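Local coordinates for protein phospholipase C-beta (PLC-beta) (Sepia officinalis, PDB 3QR0) that is a calcium-bound phospholipase C-beta, a multidomain enzyme with a PH domain, EF-hands, a TIM barrel formed from X and Y regions, and a C2 domain, at residues L13-L22 / E136-S146; L65-I73 / N752-L760. All blocks are in the same frame, centred on the assembly; numbering follows the deposited sequence. Where two conformers were deposited one is given.

Interaction 1: L13-L22 / E136-S146; sequences LKWPKVPEQL and EVFSYAYNLLS
Leu145 packs between Trp15 and Leu13. Its CB sits over one face of the indole, 3.7 Å from the centroid of the six-membered ring and 9° off the ring normal, a CH-pi contact. The Leu145 side chain runs nearly perpendicular to that of Trp15. On its other flank Leu145 CG lies 4.0 Å from Leu13 CB. Leu13 CD2 goes on to meet Leu144 CD1. Met316 and Leu319 of the neighbouring helix 316-319 also touch this group.

A second apolar patch forms around Tyr140. Val18 CG2 lies over a face of the phenol ring, 3.9 Å from Tyr140 CZ, while Leu22 CD1 and Pro19 CD come to its edge. Pro16 CB approaches the ring obliquely. Leu22 CD1 also rests on Glu136 CB at 3.6 Å. In fold terms, the extended N-terminal chain of the PH domain runs along the C-terminal helix 127-141, which covers one end of the PH sandwich, and the short helix 144-147 after it. Val45 of strand 39-45 touches Val18, Leu22 and Tyr140 from the sheet side.

The polar edge is built on Asn143. With CG anti to the backbone N (chi1 -170°), the amide is carried to the loop chain. Asn143 ND2 donates to Lys14 O at 2.8 Å, in the carbonyl plane. Asn143 OD1 accepts from Ser146 N at 3.1 Å and so N-caps helix 144-147. A water donates to Lys14 O and accepts from Leu145 N. Further along, Tyr140 OH makes a weak hydrogen bond to Glu136 OE1, beside Pro19 CD.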
# COMPACT_ATOMS: atom_id res chain seq x y z
N LEU A 13 16.23 -2.75 6.09
CA LEU A 13 15.04 -3.45 6.57
C LEU A 13 15.38 -4.66 7.44
O LEU A 13 16.26 -5.45 7.09
CB LEU A 13 14.18 -3.92 5.39
CG LEU A 13 13.54 -2.84 4.51
CD1 LEU A 13 12.81 -3.50 3.35
CD2 LEU A 13 12.58 -1.96 5.32
N LYS A 14 14.66 -4.81 8.55
CA LYS A 14 14.87 -5.92 9.48
C LYS A 14 13.55 -6.60 9.82
O LYS A 14 12.51 -5.96 9.85
CB LYS A 14 15.54 -5.40 10.75
CG LYS A 14 16.96 -4.87 10.52
CD LYS A 14 17.38 -3.84 11.56
CE LYS A 14 18.68 -3.16 11.14
NZ LYS A 14 19.12 -2.13 12.13
N TRP A 15 13.60 -7.91 10.07
CA TRP A 15 12.43 -8.64 10.53
C TRP A 15 12.08 -8.19 11.96
O TRP A 15 12.96 -7.70 12.67
CB TRP A 15 12.69 -10.15 10.51
CG TRP A 15 12.87 -10.69 9.14
CD1 TRP A 15 14.05 -10.93 8.49
CD2 TRP A 15 11.83 -11.06 8.23
NE1 TRP A 15 13.80 -11.44 7.23
CE2 TRP A 15 12.44 -11.53 7.05
CE3 TRP A 15 10.43 -11.06 8.31
CZ2 TRP A 15 11.71 -11.98 5.95
CZ3 TRP A 15 9.70 -11.50 7.22
CH2 TRP A 15 10.34 -11.96 6.05
N PRO A 16 10.81 -8.34 12.37
CA PRO A 16 10.44 -8.00 13.75
C PRO A 16 11.32 -8.70 14.79
O PRO A 16 11.64 -9.88 14.63
CB PRO A 16 9.00 -8.50 13.86
CG PRO A 16 8.49 -8.44 12.49
CD PRO A 16 9.64 -8.79 11.60
N LYS A 17 11.71 -7.95 15.81
CA LYS A 17 12.50 -8.47 16.92
C LYS A 17 11.71 -8.19 18.19
O LYS A 17 11.62 -7.04 18.61
CB LYS A 17 13.87 -7.80 16.96
CG LYS A 17 14.78 -8.32 18.05
CD LYS A 17 16.23 -7.95 17.79
CE LYS A 17 17.13 -8.50 18.88
NZ LYS A 17 18.56 -8.47 18.49
N VAL A 18 11.11 -9.23 18.77
CA VAL A 18 10.16 -9.05 19.87
C VAL A 18 10.86 -9.24 21.20
O VAL A 18 11.37 -10.33 21.47
CB VAL A 18 8.98 -10.04 19.76
CG1 VAL A 18 7.95 -9.77 20.86
CG2 VAL A 18 8.32 -9.94 18.40
N PRO A 19 10.90 -8.20 22.05
CA PRO A 19 11.55 -8.34 23.36
C PRO A 19 10.93 -9.45 24.20
O PRO A 19 9.73 -9.68 24.12
CB PRO A 19 11.29 -6.98 24.03
CG PRO A 19 11.01 -6.04 22.93
CD PRO A 19 10.36 -6.84 21.85
N GLU A 20 11.76 -10.12 25.00
CA GLU A 20 11.27 -11.16 25.91
C GLU A 20 10.11 -10.66 26.78
O GLU A 20 9.20 -11.43 27.10
CB GLU A 20 12.40 -11.70 26.79
CG GLU A 20 13.20 -12.83 26.14
CD GLU A 20 12.43 -14.14 26.09
OE1 GLU A 20 12.10 -14.67 27.18
OE2 GLU A 20 12.17 -14.64 24.98
N GLN A 21 10.14 -9.38 27.15
CA GLN A 21 9.07 -8.76 27.94
C GLN A 21 7.70 -8.90 27.28
O GLN A 21 6.72 -9.20 27.96
CB GLN A 21 9.38 -7.28 28.18
CG GLN A 21 8.36 -6.55 29.06
CD GLN A 21 8.63 -5.05 29.15
OE1 GLN A 21 9.75 -4.60 28.95
NE2 GLN A 21 7.59 -4.28 29.47
N LEU A 22 7.63 -8.68 25.97
CA LEU A 22 6.36 -8.77 25.24
C LEU A 22 5.96 -10.22 24.96
O LEU A 22 4.77 -10.52 24.84
CB LEU A 22 6.40 -7.99 23.91
CG LEU A 22 6.77 -6.50 23.91
CD1 LEU A 22 5.91 -5.75 22.90
CD2 LEU A 22 6.68 -5.86 25.29
N GLU A 136 6.71 -0.79 20.12
CA GLU A 136 7.02 -2.12 19.59
C GLU A 136 5.95 -2.62 18.64
O GLU A 136 6.25 -3.03 17.52
CB GLU A 136 7.23 -3.13 20.73
CG GLU A 136 8.53 -2.94 21.50
CD GLU A 136 9.77 -3.11 20.64
OE1 GLU A 136 9.78 -4.00 19.76
OE2 GLU A 136 10.75 -2.36 20.86
N VAL A 137 4.69 -2.57 19.08
CA VAL A 137 3.58 -3.07 18.27
C VAL A 137 3.42 -2.29 16.96
O VAL A 137 3.16 -2.88 15.92
CB VAL A 137 2.26 -3.08 19.06
CG1 VAL A 137 1.09 -3.43 18.15
CG2 VAL A 137 2.35 -4.06 20.21
N PHE A 138 3.60 -0.97 17.02
CA PHE A 138 3.53 -0.16 15.80
C PHE A 138 4.59 -0.63 14.80
O PHE A 138 4.29 -0.83 13.62
CB PHE A 138 3.71 1.33 16.10
CG PHE A 138 3.42 2.21 14.91
CD1 PHE A 138 2.13 2.66 14.66
CD2 PHE A 138 4.44 2.56 14.03
CE1 PHE A 138 1.85 3.46 13.55
CE2 PHE A 138 4.17 3.36 12.91
CZ PHE A 138 2.87 3.81 12.68
N SER A 139 5.83 -0.82 15.27
CA SER A 139 6.90 -1.27 14.39
C SER A 139 6.60 -2.63 13.75
O SER A 139 6.95 -2.84 12.59
CB SER A 139 8.27 -1.28 15.11
OG SER A 139 8.37 -2.35 16.02
N TYR A 140 5.92 -3.53 14.47
CA TYR A 140 5.58 -4.84 13.91
C TYR A 140 4.47 -4.75 12.86
O TYR A 140 4.49 -5.49 11.88
CB TYR A 140 5.12 -5.86 14.97
CG TYR A 140 5.99 -5.95 16.21
CD1 TYR A 140 7.37 -5.81 16.14
CD2 TYR A 140 5.42 -6.23 17.44
CE1 TYR A 140 8.15 -5.90 17.30
CE2 TYR A 140 6.18 -6.32 18.58
CZ TYR A 140 7.54 -6.16 18.52
OH TYR A 140 8.27 -6.25 19.68
N ALA A 141 3.51 -3.85 13.10
CA ALA A 141 2.39 -3.65 12.18
C ALA A 141 2.83 -3.01 10.88
O ALA A 141 2.19 -3.23 9.85
CB ALA A 141 1.29 -2.80 12.84
N TYR A 142 3.89 -2.20 10.93
CA TYR A 142 4.40 -1.52 9.73
C TYR A 142 5.73 -2.08 9.26
O TYR A 142 6.46 -1.43 8.52
CB TYR A 142 4.47 -0.01 9.98
CG TYR A 142 3.08 0.58 9.97
CD1 TYR A 142 2.54 1.10 8.81
CD2 TYR A 142 2.28 0.52 11.10
CE1 TYR A 142 1.24 1.60 8.78
CE2 TYR A 142 0.98 1.01 11.08
CZ TYR A 142 0.46 1.55 9.92
OH TYR A 142 -0.82 2.03 9.90
N ASN A 143 6.04 -3.31 9.65
CA ASN A 143 7.27 -3.95 9.21
C ASN A 143 7.13 -4.44 7.76
O ASN A 143 6.35 -5.35 7.47
CB ASN A 143 7.65 -5.10 10.14
CG ASN A 143 9.03 -5.63 9.86
OD1 ASN A 143 9.26 -6.27 8.83
ND2 ASN A 143 9.96 -5.36 10.77
N LEU A 144 7.91 -3.84 6.86
CA LEU A 144 7.79 -4.13 5.43
C LEU A 144 8.18 -5.56 5.06
O LEU A 144 7.57 -6.15 4.17
CB LEU A 144 8.61 -3.12 4.61
CG LEU A 144 8.04 -1.70 4.63
CD1 LEU A 144 8.98 -0.73 3.92
CD2 LEU A 144 6.64 -1.67 4.02
N LEU A 145 9.17 -6.12 5.74
CA LEU A 145 9.52 -7.52 5.50
C LEU A 145 8.36 -8.45 5.86
O LEU A 145 8.04 -9.35 5.09
CB LEU A 145 10.78 -7.93 6.25
CG LEU A 145 12.07 -7.35 5.68
CD1 LEU A 145 13.25 -7.73 6.55
CD2 LEU A 145 12.27 -7.82 4.24
N SER A 146 7.74 -8.22 7.01
CA SER A 146 6.60 -9.02 7.46
C SER A 146 5.43 -8.89 6.48
O SER A 146 4.80 -9.88 6.12
CB SER A 146 6.15 -8.59 8.86
OG SER A 146 5.03 -9.34 9.29
O HOH W 1 11.17 -4.49 7.65

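Interaction 2: L65-I73 / N752-L760; sequences LDLAYVRDI and NESNRPLGL
Two arginines stack on each other. The Arg71 guanidinium is nearly parallel to that of Arg756, with 20° between planes and 4.4 Å between centres, and the two chains arrive from opposing directions. Like charges would probably repel here, but each group is held at its edge by oxygen acceptors. Arg756 NH1 donates to Ala68 O at 2.7 Å and to Val70 O at 3.1 Å. Both oxygens lie near the guanidinium plane, yet the donor stands above each carbonyl plane. A bend at chi2 (-65°) turns the Arg756 chain toward these carbonyls. Arg71 NH2 donates to Ser754 OG at 2.9 Å, and a water joins Arg71 NH1 to Ser754 O.

The contact joins the PH domain to the C2 region. Its PH side is the turn between strands 63-66 and 70-75, where Asp66 forms an Asx turn with Ala68 N and Arg71 and Asp72 make a classic beta bulge opposite Cys109. The other side is a type I turn, Asn752 to Asn755, and short strand 757-758, linking C2 strands 746-751 and 761-771. Asn752 OD1 accepts from Arg756 N. Tyr69 OH donates to Pro757 O at 2.5 Å, in the carbonyl plane, while Ala68 CB packs against Pro757 CD.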
# COMPACT_ATOMS: atom_id res chain seq x y z
N LEU A 65 -5.42 -10.30 17.99
CA LEU A 65 -5.42 -9.33 16.92
C LEU A 65 -4.29 -9.68 15.95
O LEU A 65 -3.12 -9.81 16.36
CB LEU A 65 -5.20 -7.91 17.45
CG LEU A 65 -6.37 -7.26 18.20
CD1 LEU A 65 -5.94 -5.89 18.71
CD2 LEU A 65 -7.61 -7.15 17.32
N ASP A 66 -4.65 -9.88 14.69
CA ASP A 66 -3.68 -10.12 13.63
C ASP A 66 -3.06 -8.77 13.29
O ASP A 66 -3.75 -7.87 12.81
CB ASP A 66 -4.40 -10.71 12.41
CG ASP A 66 -3.45 -11.14 11.30
OD1 ASP A 66 -2.35 -10.58 11.18
OD2 ASP A 66 -3.82 -12.05 10.53
N LEU A 67 -1.76 -8.64 13.55
CA LEU A 67 -1.07 -7.36 13.37
C LEU A 67 -1.03 -6.90 11.90
O LEU A 67 -0.74 -5.74 11.63
CB LEU A 67 0.34 -7.41 13.95
CG LEU A 67 0.43 -7.59 15.47
CD1 LEU A 67 1.88 -7.53 15.93
CD2 LEU A 67 -0.39 -6.53 16.21
N ALA A 68 -1.34 -7.81 10.98
CA ALA A 68 -1.51 -7.47 9.57
C ALA A 68 -2.58 -6.40 9.33
O ALA A 68 -2.54 -5.70 8.32
CB ALA A 68 -1.83 -8.72 8.75
N TYR A 69 -3.55 -6.28 10.25
CA TYR A 69 -4.63 -5.30 10.10
C TYR A 69 -4.62 -4.22 11.19
O TYR A 69 -5.54 -3.41 11.26
CB TYR A 69 -5.96 -6.04 10.02
CG TYR A 69 -5.89 -7.19 9.03
CD1 TYR A 69 -5.62 -6.94 7.68
CD2 TYR A 69 -6.05 -8.51 9.43
CE1 TYR A 69 -5.52 -7.98 6.77
CE2 TYR A 69 -5.94 -9.56 8.53
CZ TYR A 69 -5.68 -9.29 7.20
OH TYR A 69 -5.59 -10.32 6.29
N VAL A 70 -3.58 -4.19 12.01
CA VAL A 70 -3.43 -3.13 13.01
C VAL A 70 -2.98 -1.87 12.29
O VAL A 70 -2.06 -1.90 11.46
CB VAL A 70 -2.45 -3.52 14.14
CG1 VAL A 70 -2.02 -2.29 14.92
CG2 VAL A 70 -3.11 -4.55 15.06
N ARG A 71 -3.66 -0.76 12.58
CA ARG A 71 -3.44 0.51 11.88
C ARG A 71 -2.65 1.50 12.72
O ARG A 71 -1.81 2.23 12.21
CB ARG A 71 -4.79 1.12 11.50
CG ARG A 71 -5.60 0.26 10.54
CD ARG A 71 -4.94 0.16 9.18
NE ARG A 71 -5.56 -0.84 8.32
CZ ARG A 71 -5.27 -1.03 7.04
NH1 ARG A 71 -4.36 -0.27 6.44
NH2 ARG A 71 -5.89 -1.97 6.35
N ASP A 72 -2.94 1.53 14.01
CA ASP A 72 -2.20 2.38 14.91
C ASP A 72 -2.32 1.86 16.33
O ASP A 72 -3.25 1.12 16.66
CB ASP A 72 -2.74 3.82 14.83
CG ASP A 72 -1.68 4.87 15.16
OD1 ASP A 72 -0.54 4.51 15.55
OD2 ASP A 72 -2.00 6.07 15.04
N ILE A 73 -1.34 2.24 17.14
CA ILE A 73 -1.39 2.04 18.57
C ILE A 73 -0.84 3.32 19.18
O ILE A 73 0.21 3.82 18.76
CB ILE A 73 -0.62 0.77 19.03
CG1 ILE A 73 -0.62 0.67 20.56
CG2 ILE A 73 0.80 0.74 18.47
CD1 ILE A 73 -0.19 -0.69 21.08
N ASN A 752 -5.36 -7.12 0.10
CA ASN A 752 -6.69 -6.53 0.02
C ASN A 752 -6.59 -5.15 -0.64
O ASN A 752 -5.52 -4.77 -1.12
CB ASN A 752 -7.41 -6.53 1.38
CG ASN A 752 -6.73 -5.67 2.43
OD1 ASN A 752 -5.97 -4.75 2.14
ND2 ASN A 752 -7.02 -5.98 3.69
N GLU A 753 -7.70 -4.42 -0.67
CA GLU A 753 -7.75 -3.13 -1.38
C GLU A 753 -6.83 -2.09 -0.76
O GLU A 753 -6.30 -1.23 -1.47
CB GLU A 753 -9.17 -2.58 -1.43
CG GLU A 753 -10.15 -3.43 -2.21
CD GLU A 753 -10.91 -4.42 -1.34
OE1 GLU A 753 -10.37 -4.84 -0.29
OE2 GLU A 753 -12.05 -4.77 -1.71
N SER A 754 -6.64 -2.16 0.56
CA SER A 754 -5.73 -1.24 1.26
C SER A 754 -4.26 -1.69 1.18
O SER A 754 -3.39 -1.10 1.82
CB SER A 754 -6.14 -1.09 2.73
OG SER A 754 -5.89 -2.28 3.47
N ASN A 755 -4.02 -2.75 0.41
CA ASN A 755 -2.69 -3.33 0.21
C ASN A 755 -2.11 -4.01 1.45
O ASN A 755 -0.90 -4.12 1.58
CB ASN A 755 -1.69 -2.31 -0.37
CG ASN A 755 -0.58 -2.98 -1.20
OD1 ASN A 755 -0.82 -3.97 -1.89
ND2 ASN A 755 0.62 -2.44 -1.12
N ARG A 756 -2.97 -4.47 2.36
CA ARG A 756 -2.52 -5.32 3.46
C ARG A 756 -2.70 -6.79 3.08
O ARG A 756 -3.60 -7.13 2.30
CB ARG A 756 -3.26 -4.99 4.76
CG ARG A 756 -2.85 -3.64 5.39
CD ARG A 756 -1.40 -3.66 5.84
NE ARG A 756 -1.00 -2.44 6.56
CZ ARG A 756 -1.14 -2.24 7.87
NH1 ARG A 756 -1.68 -3.16 8.66
NH2 ARG A 756 -0.73 -1.09 8.39
N PRO A 757 -1.84 -7.67 3.62
CA PRO A 757 -1.88 -9.09 3.25
C PRO A 757 -3.19 -9.79 3.63
O PRO A 757 -3.71 -9.61 4.73
CB PRO A 757 -0.71 -9.71 4.04
CG PRO A 757 0.08 -8.58 4.57
CD PRO A 757 -0.82 -7.40 4.66
N LEU A 758 -3.71 -10.59 2.71
CA LEU A 758 -4.77 -11.54 3.03
C LEU A 758 -4.25 -12.63 3.96
O LEU A 758 -5.01 -13.21 4.72
CB LEU A 758 -5.34 -12.19 1.76
CG LEU A 758 -6.52 -11.49 1.10
CD1 LEU A 758 -6.12 -10.14 0.59
CD2 LEU A 758 -7.07 -12.36 -0.03
N GLY A 759 -2.96 -12.94 3.85
CA GLY A 759 -2.34 -14.04 4.59
C GLY A 759 -1.88 -15.12 3.63
O GLY A 759 -1.08 -14.87 2.72
N LEU A 760 -2.39 -16.33 3.81
CA LEU A 760 -2.00 -17.48 2.98
C LEU A 760 -2.46 -17.37 1.53
O LEU A 760 -1.86 -18.00 0.65
CB LEU A 760 -2.54 -18.78 3.59
CG LEU A 760 -1.82 -19.27 4.85
CD1 LEU A 760 -2.62 -20.37 5.53
CD2 LEU A 760 -0.44 -19.77 4.48
O HOH W 2 -3.29 0.29 4.10

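How the interactions relate
The centres of the two interactions are about 14 Å apart. Along the chain their segments alternate: 13-22, 65-73, 136-146, then 752-760. Three of the four fall in the PH domain. Interaction 1 packs its N-terminal chain on helices 127-141 and 144-147, and interaction 2 joins strand 70-75 and the turn before it to the C2 region. The two touch directly. Tyr142 OH makes a probable hydrogen bond to Arg71 O, and its ring takes part in a cation-pi contact with Arg756. Phe138 also packs on Asp72 and Ile73. Tyr142, just past the end of helix 127-141, thus bridges the PH domain's own packing and its junction with the C2 region, over 600 residues away in sequence.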